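Local coordinates for protein paenibacillus xanthan lyase (Paenibacillus, PDB 6F2P) that probably depolymerises the polysaccharide xanthan by a lyase (eliminative) cleavage, as a multidomain member of polysaccharide lyase family 8, at residues Ser357-Lys365 against Ala373-Gly381. Numbering follows the deposited sequence.
Sequences SRGELVKYK and AVQLRPGFG
Four backbone hydrogen bonds zip Lys363 and Lys365 to Leu376 and Val374: Lys363 pairs with Leu376 through both its N and its O, and Lys365 does the same with Val374, the Lys365 N to Val374 O bond measuring 3.0 Å. Tyr364 and Gln375 form the non-hydrogen-bonded pair between them. Where the strand pairing ends, a side chain takes over. Glu360, extended with CG trans to the amide nitrogen (chi1 -163°), reaches the type II turn Arg377-Phe380 and accepts the amide of Gly379 at OE1 (N to OE1 2.9 Å), from above the carboxylate plane. A water lies within bonding distance of both Glu360 OE1 and Arg377 O. A leucine at Glu360 would probably leave the Gly379 amide without this acceptor. Strands 363-367 and 372-377 form a beta hairpin at one edge of a four-stranded antiparallel sheet; residues 373-381 belong to the family 8 super-sandwich region. Arg358, beside helix 312-328, forms a salt bridge with Glu268. Among apolar contacts, Leu361 CD2 meets Leu376 CD1 at 3.8 Å and Val362 CG2 rests against Pro378 CD. On flat groups, Val362 CG1 packs over one Arg377 guanidinium face, and Gln375 CB lies in the Tyr364 ring plane at its edge, amide and ring 73° apart. Gln375 NE2 bonds to Gln465 O, and Arg377 NE to the O of Asp490, a ligand of a calcium ion about 8 Å from the Arg377 side chain.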
# COMPACT_ATOMS: atom_id res chain seq x y z
N SER A 357 23.93 -21.12 8.08
CA SER A 357 23.10 -20.53 7.03
C SER A 357 21.64 -20.32 7.47
O SER A 357 21.07 -21.18 8.15
CB SER A 357 23.15 -21.43 5.78
OG SER A 357 22.16 -21.06 4.84
N ARG A 358 21.05 -19.19 7.11
CA ARG A 358 19.65 -18.91 7.47
C ARG A 358 18.69 -19.87 6.79
O ARG A 358 17.66 -20.26 7.35
CB ARG A 358 19.27 -17.48 7.08
CG ARG A 358 17.78 -17.17 7.25
CD ARG A 358 17.31 -16.09 6.31
NE ARG A 358 17.22 -16.55 4.93
CZ ARG A 358 16.98 -15.75 3.89
NH1 ARG A 358 16.80 -14.45 4.08
NH2 ARG A 358 16.92 -16.25 2.67
N GLY A 359 19.01 -20.22 5.56
CA GLY A 359 18.14 -21.07 4.78
C GLY A 359 17.19 -20.26 3.94
O GLY A 359 17.24 -19.03 3.91
N GLU A 360 16.31 -20.96 3.23
CA GLU A 360 15.28 -20.34 2.43
C GLU A 360 14.32 -19.53 3.32
O GLU A 360 13.89 -20.01 4.37
CB GLU A 360 14.50 -21.42 1.69
CG GLU A 360 13.69 -20.95 0.53
CD GLU A 360 13.27 -22.10 -0.36
OE1 GLU A 360 13.42 -21.98 -1.60
OE2 GLU A 360 12.80 -23.12 0.19
N LEU A 361 14.02 -18.30 2.91
CA LEU A 361 13.05 -17.47 3.60
C LEU A 361 11.67 -17.66 2.99
O LEU A 361 11.52 -17.68 1.76
CB LEU A 361 13.48 -15.99 3.53
CG LEU A 361 12.60 -14.94 4.23
CD1 LEU A 361 12.62 -15.12 5.74
CD2 LEU A 361 13.03 -13.52 3.85
N VAL A 362 10.67 -17.83 3.84
CA VAL A 362 9.30 -18.04 3.38
C VAL A 362 8.36 -17.03 4.04
O VAL A 362 8.18 -17.07 5.25
CB VAL A 362 8.80 -19.45 3.73
CG1 VAL A 362 7.31 -19.60 3.39
CG2 VAL A 362 9.62 -20.50 2.99
N LYS A 363 7.78 -16.13 3.25
CA LYS A 363 6.84 -15.14 3.76
C LYS A 363 6.21 -14.35 2.63
O LYS A 363 6.78 -14.25 1.55
CB LYS A 363 7.51 -14.16 4.74
CG LYS A 363 8.52 -13.21 4.11
CD LYS A 363 8.89 -12.05 5.03
CE LYS A 363 9.70 -12.51 6.23
NZ LYS A 363 9.93 -11.39 7.19
N TYR A 364 5.03 -13.80 2.88
CA TYR A 364 4.41 -12.84 1.98
C TYR A 364 4.49 -11.46 2.62
O TYR A 364 4.43 -11.35 3.85
CB TYR A 364 2.95 -13.20 1.71
CG TYR A 364 2.25 -12.21 0.80
CD1 TYR A 364 2.37 -12.31 -0.58
CD2 TYR A 364 1.50 -11.16 1.32
CE1 TYR A 364 1.75 -11.40 -1.42
CE2 TYR A 364 0.88 -10.25 0.50
CZ TYR A 364 1.02 -10.37 -0.88
OH TYR A 364 0.40 -9.47 -1.72
N LYS A 365 4.64 -10.42 1.80
CA LYS A 365 4.74 -9.07 2.35
C LYS A 365 4.21 -8.01 1.39
O LYS A 365 4.69 -7.89 0.26
CB LYS A 365 6.18 -8.76 2.76
CG LYS A 365 6.34 -7.51 3.63
CD LYS A 365 7.71 -7.44 4.28
CE LYS A 365 7.88 -6.18 5.12
NZ LYS A 365 6.88 -6.11 6.22
N ALA A 373 4.71 -5.80 -3.99
CA ALA A 373 4.39 -6.99 -3.21
C ALA A 373 5.42 -8.08 -3.47
O ALA A 373 5.99 -8.16 -4.57
CB ALA A 373 2.99 -7.49 -3.55
N VAL A 374 5.69 -8.89 -2.46
CA VAL A 374 6.61 -10.01 -2.60
C VAL A 374 6.03 -11.29 -2.00
O VAL A 374 5.55 -11.29 -0.87
CB VAL A 374 7.98 -9.71 -1.95
CG1 VAL A 374 8.88 -10.93 -2.03
CG2 VAL A 374 8.64 -8.54 -2.62
N GLN A 375 6.08 -12.36 -2.79
CA GLN A 375 5.71 -13.67 -2.32
C GLN A 375 6.94 -14.57 -2.32
O GLN A 375 7.55 -14.82 -3.37
CB GLN A 375 4.60 -14.28 -3.18
CG GLN A 375 4.29 -15.73 -2.86
CD GLN A 375 3.70 -15.92 -1.47
OE1 GLN A 375 4.36 -15.71 -0.45
NE2 GLN A 375 2.43 -16.34 -1.43
N LEU A 376 7.32 -15.04 -1.14
CA LEU A 376 8.45 -15.95 -1.02
C LEU A 376 7.95 -17.30 -0.50
O LEU A 376 7.43 -17.40 0.62
CB LEU A 376 9.51 -15.36 -0.10
CG LEU A 376 10.06 -13.98 -0.45
CD1 LEU A 376 10.96 -13.47 0.67
CD2 LEU A 376 10.83 -13.99 -1.76
N ARG A 377 8.09 -18.32 -1.33
CA ARG A 377 7.65 -19.67 -1.02
C ARG A 377 8.84 -20.59 -1.17
O ARG A 377 9.86 -20.21 -1.74
CB ARG A 377 6.56 -20.10 -2.00
CG ARG A 377 5.31 -19.25 -1.94
CD ARG A 377 4.73 -19.23 -0.56
NE ARG A 377 4.51 -20.58 -0.06
CZ ARG A 377 4.13 -20.86 1.19
NH1 ARG A 377 3.95 -19.88 2.06
NH2 ARG A 377 3.95 -22.13 1.57
N PRO A 378 8.74 -21.82 -0.63
CA PRO A 378 9.82 -22.77 -0.89
C PRO A 378 9.91 -23.09 -2.38
O PRO A 378 8.96 -23.63 -2.96
CB PRO A 378 9.42 -24.00 -0.08
CG PRO A 378 7.95 -23.82 0.22
CD PRO A 378 7.74 -22.35 0.32
N GLY A 379 11.04 -22.76 -3.00
CA GLY A 379 11.26 -23.05 -4.41
C GLY A 379 11.19 -21.84 -5.34
O GLY A 379 11.74 -21.88 -6.45
N PHE A 380 10.53 -20.77 -4.92
CA PHE A 380 10.44 -19.59 -5.78
C PHE A 380 10.19 -18.28 -5.04
O PHE A 380 9.75 -18.27 -3.89
CB PHE A 380 9.40 -19.79 -6.87
CG PHE A 380 7.99 -19.95 -6.36
CD1 PHE A 380 7.52 -21.18 -5.94
CD2 PHE A 380 7.14 -18.86 -6.31
CE1 PHE A 380 6.23 -21.33 -5.47
CE2 PHE A 380 5.84 -19.00 -5.85
CZ PHE A 380 5.38 -20.24 -5.42
N GLY A 381 10.49 -17.18 -5.71
CA GLY A 381 10.17 -15.86 -5.22
C GLY A 381 9.37 -15.16 -6.30
O GLY A 381 9.53 -15.45 -7.48
O HOH W 1 12.38 -19.40 -2.22